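Local coordinates for sensor protein (Shewanella oneidensis, PDB 3LIC) that probably senses an extracellular signal through a double-PDC sensor region and passes it across the membrane to a cytoplasmic histidine kinase of a two-component system, at residues 234-237 with 241-244; 171-174 with 179-182; 112-115 with 120-123. All blocks are in the same frame, centred on the assembly; numbering follows the deposited sequence.

Interaction 1 (234-237 with 241-244)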
loop_
_atom_site.group_PDB
_atom_site.type_symbol
_atom_site.label_atom_id
_atom_site.label_comp_id
_atom_site.label_asym_id
_atom_site.label_seq_id
_atom_site.Cartn_x
_atom_site.Cartn_y
_atom_site.Cartn_z
ATOM N N PHE A 234 -1.341 13.653 -21.238
ATOM C CA PHE A 234 0.026 13.176 -21.313
ATOM C C PHE A 234 0.117 12.075 -22.345
ATOM O O PHE A 234 -0.928 11.564 -22.760
ATOM C CB PHE A 234 0.538 12.735 -19.932
ATOM C CG PHE A 234 0.164 11.357 -19.564
ATOM C CD1 PHE A 234 0.878 10.278 -20.066
ATOM C CD2 PHE A 234 -0.872 11.122 -18.679
ATOM C CE1 PHE A 234 0.557 8.995 -19.702
ATOM C CE2 PHE A 234 -1.195 9.849 -18.330
ATOM C CZ PHE A 234 -0.473 8.779 -18.843
ATOM N N VAL A 235 1.343 11.797 -22.810
ATOM C CA VAL A 235 1.643 10.622 -23.666
ATOM C C VAL A 235 2.499 9.557 -22.930
ATOM O O VAL A 235 3.335 9.883 -22.055
ATOM C CB VAL A 235 2.347 11.007 -25.014
ATOM C CG1 VAL A 235 1.646 12.173 -25.668
ATOM C CG2 VAL A 235 3.809 11.339 -24.779
ATOM N N ASP A 236 2.282 8.289 -23.273
ATOM C CA ASP A 236 3.140 7.228 -22.747
ATOM C C ASP A 236 4.237 6.974 -23.778
ATOM O O ASP A 236 4.308 7.698 -24.793
ATOM C CB ASP A 236 2.357 5.952 -22.407
ATOM C CG ASP A 236 1.786 5.244 -23.636
ATOM O OD1 ASP A 236 1.992 5.650 -24.821
ATOM O OD2 ASP A 236 1.084 4.252 -23.395
ATOM N N ASP A 237 5.067 5.948 -23.536
ATOM C CA ASP A 237 6.177 5.588 -24.443
ATOM C C ASP A 237 5.753 5.246 -25.895
ATOM O O ASP A 237 6.493 5.540 -26.846
ATOM C CB ASP A 237 6.999 4.460 -23.817
ATOM C CG ASP A 237 7.108 4.605 -22.290
ATOM O OD1 ASP A 237 7.279 5.766 -21.828
ATOM O OD2 ASP A 237 7.010 3.578 -21.548
ATOM N N VAL A 241 -1.882 9.226 -26.301
ATOM C CA VAL A 241 -2.332 10.348 -25.451
ATOM C C VAL A 241 -3.438 9.919 -24.475
ATOM O O VAL A 241 -4.431 9.298 -24.896
ATOM C CB VAL A 241 -2.899 11.511 -26.328
ATOM C CG1 VAL A 241 -3.092 12.792 -25.494
ATOM C CG2 VAL A 241 -1.940 11.789 -27.456
ATOM N N TYR A 242 -3.269 10.251 -23.197
ATOM C CA TYR A 242 -4.273 9.992 -22.168
ATOM C C TYR A 242 -4.827 11.312 -21.675
ATOM O O TYR A 242 -4.102 12.290 -21.615
ATOM C CB TYR A 242 -3.637 9.280 -20.972
ATOM C CG TYR A 242 -3.220 7.873 -21.262
ATOM C CD1 TYR A 242 -3.993 6.793 -20.835
ATOM C CD2 TYR A 242 -2.062 7.619 -21.947
ATOM C CE1 TYR A 242 -3.615 5.483 -21.112
ATOM C CE2 TYR A 242 -1.682 6.359 -22.227
ATOM C CZ TYR A 242 -2.449 5.288 -21.810
ATOM O OH TYR A 242 -2.014 4.022 -22.096
ATOM N N LEU A 243 -6.086 11.319 -21.260
ATOM C CA LEU A 243 -6.573 12.344 -20.377
ATOM C C LEU A 243 -6.520 11.763 -18.956
ATOM O O LEU A 243 -6.842 10.579 -18.754
ATOM C CB LEU A 243 -8.014 12.748 -20.789
ATOM C CG LEU A 243 -8.177 13.915 -21.800
ATOM C CD1 LEU A 243 -7.244 13.854 -22.970
ATOM C CD2 LEU A 243 -9.630 14.008 -22.243
ATOM N N ALA A 244 -6.089 12.561 -17.979
ATOM C CA ALA A 244 -5.809 12.041 -16.613
ATOM C C ALA A 244 -6.342 12.999 -15.581
ATOM O O ALA A 244 -6.430 14.225 -15.815
ATOM C CB ALA A 244 -4.346 11.858 -16.401
#
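Phe234 and Tyr242 form the antiparallel hydrogen-bonded pair at the end of a beta hairpin: Tyr242 N gives a nearly straight bond to Phe234 O (2.7 Å, 170° at the hydrogen); the return bond, Phe234 N to Tyr242 O, is less certain. Val241 CA adds a CA-H...O contact to Phe234 O at 3.3 Å. One residue on, Val235 and Val241 are a non-hydrogen-bonded pair, and on their face of the sheet Val235 CG1 meets Val241 CG2 at 4.0 Å. The aromatic side chains share the other face. Phe234 CG sits between its backbone N and carbonyl carbon (chi1 84°), which swings the ring across to the neighbouring strand, where Tyr242 CB lies over one face, 3.6 Å from Phe234 CE2. The two ring planes are only 10° from parallel but slid apart, centroids 5.0 Å from each other, and overlap little. Ala244 CB touches the edge of the Phe234 ring, 4.2 Å from CE2. At the far end of the tyrosine, Asp236 OD2 takes a weak hydrogen bond from Tyr242 OH at 3.4 Å. The other carboxylate oxygen, Asp236 OD1, is bound by Thr240 N within the turn. With an alanine in place of Tyr242, CB would still lie over Phe234, but losing the ring would probably open a gap beside Phe234 and take the hydroxyl from Asp236 OD2. Strand 230-235 is outermost in the five-stranded antiparallel sheet of the second, probably also PDC-like lobe; strand 241-248 separates it from strand 255-261, whose Met259 touches Phe234, Tyr242 and Ala244. Phe220 of helix 218-226 stacks on the Phe234 ring, while Leu243 turns to helix 2-46.

Interaction 2 (171-174 with 179-182)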
loop_
_atom_site.group_PDB
_atom_site.type_symbol
_atom_site.label_atom_id
_atom_site.label_comp_id
_atom_site.label_asym_id
_atom_site.label_seq_id
_atom_site.Cartn_x
_atom_site.Cartn_y
_atom_site.Cartn_z
ATOM N N ARG A 171 -4.843 -6.121 -5.605
ATOM C CA ARG A 171 -6.249 -5.858 -5.259
ATOM C C ARG A 171 -6.705 -4.408 -5.308
ATOM O O ARG A 171 -7.907 -4.140 -5.249
ATOM C CB ARG A 171 -6.563 -6.435 -3.892
ATOM C CG ARG A 171 -6.494 -7.925 -3.904
ATOM C CD ARG A 171 -6.941 -8.513 -2.579
ATOM N NE ARG A 171 -8.352 -8.168 -2.414
ATOM C CZ ARG A 171 -9.038 -8.398 -1.288
ATOM N NH1 ARG A 171 -8.428 -8.972 -0.244
ATOM N NH2 ARG A 171 -10.317 -8.064 -1.214
ATOM N N LEU A 172 -5.768 -3.459 -5.314
ATOM C CA LEU A 172 -6.157 -2.049 -5.210
ATOM C C LEU A 172 -7.167 -1.619 -6.246
ATOM O O LEU A 172 -8.077 -0.878 -5.907
ATOM C CB LEU A 172 -4.950 -1.107 -5.294
ATOM C CG LEU A 172 -3.997 -1.187 -4.118
ATOM C CD1 LEU A 172 -2.776 -0.288 -4.374
ATOM C CD2 LEU A 172 -4.778 -0.784 -2.819
ATOM N N PRO A 173 -7.025 -2.025 -7.520
ATOM C CA PRO A 173 -7.995 -1.564 -8.547
ATOM C C PRO A 173 -9.433 -1.915 -8.254
ATOM O O PRO A 173 -10.345 -1.083 -8.355
ATOM C CB PRO A 173 -7.543 -2.344 -9.797
ATOM C CG PRO A 173 -5.985 -2.604 -9.550
ATOM C CD PRO A 173 -6.038 -2.981 -8.092
ATOM N N GLU A 174 -9.666 -3.176 -7.895
ATOM C CA GLU A 174 -10.979 -3.541 -7.434
ATOM C C GLU A 174 -11.403 -2.813 -6.138
ATOM O O GLU A 174 -12.566 -2.398 -5.999
ATOM C CB GLU A 174 -11.036 -5.036 -7.202
ATOM C CG GLU A 174 -12.293 -5.346 -6.409
ATOM C CD GLU A 174 -12.521 -6.829 -6.258
ATOM O OE1 GLU A 174 -11.503 -7.584 -6.221
ATOM O OE2 GLU A 174 -13.721 -7.229 -6.160
ATOM N N ALA A 179 -10.399 0.166 -13.341
ATOM C CA ALA A 179 -9.793 -0.915 -14.084
ATOM C C ALA A 179 -8.284 -0.821 -13.886
ATOM O O ALA A 179 -7.746 0.245 -13.892
ATOM C CB ALA A 179 -10.177 -0.804 -15.557
ATOM N N PRO A 180 -7.588 -1.961 -13.701
ATOM C CA PRO A 180 -6.152 -1.854 -13.466
ATOM C C PRO A 180 -5.405 -0.950 -14.466
ATOM O O PRO A 180 -4.515 -0.207 -14.055
ATOM C CB PRO A 180 -5.641 -3.309 -13.610
ATOM C CG PRO A 180 -6.846 -4.189 -13.387
ATOM C CD PRO A 180 -8.105 -3.338 -13.563
ATOM N N SER A 181 -5.702 -1.044 -15.764
ATOM C CA SER A 181 -4.917 -0.275 -16.750
ATOM C C SER A 181 -5.166 1.245 -16.651
ATOM O O SER A 181 -4.420 2.033 -17.211
ATOM C CB SER A 181 -5.164 -0.757 -18.206
ATOM O OG SER A 181 -6.504 -0.466 -18.542
ATOM N N ARG A 182 -6.221 1.656 -15.956
ATOM C CA ARG A 182 -6.440 3.071 -15.782
ATOM C C ARG A 182 -5.939 3.708 -14.434
ATOM O O ARG A 182 -6.274 4.864 -14.175
ATOM C CB ARG A 182 -7.917 3.326 -15.850
ATOM C CG ARG A 182 -8.631 2.591 -16.936
ATOM C CD ARG A 182 -10.100 2.977 -16.829
ATOM N NE ARG A 182 -10.740 2.610 -18.073
ATOM C CZ ARG A 182 -11.893 3.104 -18.501
ATOM N NH1 ARG A 182 -12.557 4.021 -17.783
ATOM N NH2 ARG A 182 -12.383 2.665 -19.656
#
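Pro173 and Pro180 meet ring against ring, the two side chains crossing at about a right angle. The close part is small: Pro173 CB lies 3.9 Å from Pro180 CD and equally near Pro180 N, while Pro173 CG approaches Pro180 CA at 4.0 Å. These are purely van der Waals contacts between saturated rings, and they bury just 94 Å² in all. Pro173 is the buried partner; its side chain also rests on Phe194 of strand 192-194, as does that of Leu172. The contact joins the first turn of the short helix 172-176 to a 3-10 segment, 180-182, in which Arg182 N bonds back to Ala179 O at 2.9 Å. This stretch connects the two sheets of the PDC-type sensor region: strand 161-168 of the first lobe runs into the helix, and strand 183-186 of the second, probably also PDC-like, follows the 3-10 turn. On the loose side, Pro180 and Ala179 are exposed, and Ala179 adds little more than its carbonyl carbon, 4.4 Å from Pro173 CB. The two arginines work away from the prolines: Arg171 NH1 donates to Pro70 O, and Arg182 NH2 forms a salt bridge with Glu264 OE2 in helix 262-268.

Interaction 3 (112-115 with 120-123)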
loop_
_atom_site.group_PDB
_atom_site.type_symbol
_atom_site.label_atom_id
_atom_site.label_comp_id
_atom_site.label_asym_id
_atom_site.label_seq_id
_atom_site.Cartn_x
_atom_site.Cartn_y
_atom_site.Cartn_z
ATOM N N ASP A 112 15.355 -12.901 7.263
ATOM C CA ASP A 112 15.835 -12.162 8.423
ATOM C C ASP A 112 15.290 -10.758 8.297
ATOM O O ASP A 112 15.875 -9.906 7.592
ATOM C CB ASP A 112 17.351 -12.158 8.434
ATOM C CG ASP A 112 17.906 -11.351 9.562
ATOM O OD1 ASP A 112 17.141 -10.811 10.390
ATOM O OD2 ASP A 112 19.118 -11.261 9.644
ATOM N N TYR A 113 14.146 -10.527 8.952
ATOM C CA TYR A 113 13.410 -9.282 8.765
ATOM C C TYR A 113 14.229 -8.096 9.286
ATOM O O TYR A 113 13.929 -6.950 8.967
ATOM C CB TYR A 113 11.990 -9.369 9.386
ATOM C CG TYR A 113 11.984 -9.895 10.797
ATOM C CD1 TYR A 113 12.147 -9.018 11.870
ATOM C CD2 TYR A 113 11.799 -11.259 11.070
ATOM C CE1 TYR A 113 12.160 -9.446 13.121
ATOM C CE2 TYR A 113 11.826 -11.701 12.358
ATOM C CZ TYR A 113 12.012 -10.801 13.376
ATOM O OH TYR A 113 11.999 -11.189 14.707
ATOM N N THR A 114 15.270 -8.370 10.085
ATOM C CA THR A 114 16.085 -7.311 10.686
ATOM C C THR A 114 17.356 -6.935 9.918
ATOM O O THR A 114 18.073 -6.100 10.382
ATOM C CB THR A 114 16.587 -7.748 12.094
ATOM O OG1 THR A 114 17.612 -8.770 11.961
ATOM C CG2 THR A 114 15.429 -8.277 12.950
ATOM N N ASP A 115 17.644 -7.529 8.759
ATOM C CA ASP A 115 18.962 -7.374 8.108
ATOM C C ASP A 115 19.162 -6.044 7.315
ATOM O O ASP A 115 20.207 -5.832 6.698
ATOM C CB ASP A 115 19.233 -8.545 7.167
ATOM C CG ASP A 115 18.274 -8.578 5.969
ATOM O OD1 ASP A 115 17.357 -7.709 5.816
ATOM O OD2 ASP A 115 18.398 -9.501 5.168
ATOM N N TRP A 120 9.634 -2.436 6.315
ATOM C CA TRP A 120 8.578 -2.618 7.307
ATOM C C TRP A 120 9.041 -2.898 8.728
ATOM O O TRP A 120 8.277 -2.705 9.675
ATOM C CB TRP A 120 7.580 -3.688 6.850
ATOM C CG TRP A 120 8.061 -5.107 6.852
ATOM C CD1 TRP A 120 8.427 -5.883 5.735
ATOM C CD2 TRP A 120 8.092 -5.990 7.976
ATOM N NE1 TRP A 120 8.717 -7.157 6.122
ATOM C CE2 TRP A 120 8.548 -7.267 7.487
ATOM C CE3 TRP A 120 7.778 -5.839 9.358
ATOM C CZ2 TRP A 120 8.652 -8.391 8.311
ATOM C CZ3 TRP A 120 7.931 -6.974 10.222
ATOM C CH2 TRP A 120 8.351 -8.248 9.681
ATOM N N TRP A 121 10.251 -3.451 8.853
ATOM C CA TRP A 121 10.884 -3.669 10.150
ATOM C C TRP A 121 11.796 -2.451 10.474
ATOM O O TRP A 121 11.584 -1.773 11.450
ATOM C CB TRP A 121 11.717 -4.955 10.173
ATOM C CG TRP A 121 12.512 -4.988 11.459
ATOM C CD1 TRP A 121 13.800 -4.556 11.640
ATOM C CD2 TRP A 121 12.026 -5.360 12.769
ATOM N NE1 TRP A 121 14.153 -4.699 12.959
ATOM C CE2 TRP A 121 13.087 -5.148 13.680
ATOM C CE3 TRP A 121 10.792 -5.831 13.252
ATOM C CZ2 TRP A 121 12.988 -5.423 15.047
ATOM C CZ3 TRP A 121 10.675 -6.096 14.650
ATOM C CH2 TRP A 121 11.788 -5.909 15.526
ATOM N N SER A 122 12.766 -2.170 9.615
ATOM C CA SER A 122 13.825 -1.210 9.924
ATOM C C SER A 122 13.255 0.173 10.243
ATOM O O SER A 122 13.621 0.788 11.260
ATOM C CB SER A 122 14.761 -1.086 8.743
ATOM O OG SER A 122 15.412 -2.291 8.455
ATOM N N LYS A 123 12.367 0.683 9.389
ATOM C CA LYS A 123 11.896 2.057 9.596
ATOM C C LYS A 123 11.133 2.189 10.924
ATOM O O LYS A 123 11.297 3.154 11.675
ATOM C CB LYS A 123 11.071 2.525 8.408
ATOM C CG LYS A 123 11.934 3.085 7.312
ATOM C CD LYS A 123 12.807 4.218 7.906
ATOM C CE LYS A 123 13.486 5.121 6.848
ATOM N NZ LYS A 123 14.575 5.937 7.514
HETATM O O HOH W 1 15.218 -5.079 7.486
#
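Tyr113 and Trp121 carry most of this buried contact, with Thr114 next. Tyr113 turns an edge to the face of the Trp121 six-membered ring in a T-shaped pair, centroids 5.2 Å apart and planes at 64°. Its chi1 of 49° turns the ring so that CD1 leads, 3.7 Å from Trp121 CE3. Tyr113 CB packs separately on Trp120, 3.6 Å from CZ2. The Tyr113 and Trp120 rings are roughly parallel but well displaced, completing an aromatic cluster of three. Thr114 CG2 packs over the same face of Trp121, above the five-membered ring, in a CH-pi contact 4.1 Å from its centroid. Asp112 OD1 accepts from both Thr114 OG1 (2.6 Å) and Thr114 N (3.1 Å), the latter from well above the carboxylate plane. The bond from Thr114 N closes an Asx turn within the type I turn 112-115, and the OG1 bond holds the rotation that puts CG2 over Trp121. A water donates to Tyr113 O and accepts from Ser122 OG, bridging the segments beside the rings. Tyr113 OH is held by Phe79 O and Phe90 N, and Trp120 NE1 by Tyr111 OH. The cluster lies on the six-stranded antiparallel sheet of the first PDC sensor domain: both tryptophans of helix 119-122 rest on Ala78 of strand 74-79 and Val162 of strand 161-168.

Overall arrangement
Along the chain the contacts follow in series: interaction 3, then interaction 2, then interaction 1. Interaction 3 packs a turn and the short helix 119-122 against the six-stranded antiparallel sheet of the first lobe. Interaction 2 lies between the lobes, its centre about 29 Å from that of interaction 3. Interaction 1 closes a hairpin of the five-stranded sheet in the second lobe; its centre is about 18 Å from that of interaction 2 and about 38 Å from that of interaction 3, across the chain's centre. None touches another. The long helix 2-46 runs past both lobes, consistent with a tandem PDC sensor that links a distal domain to the membrane side.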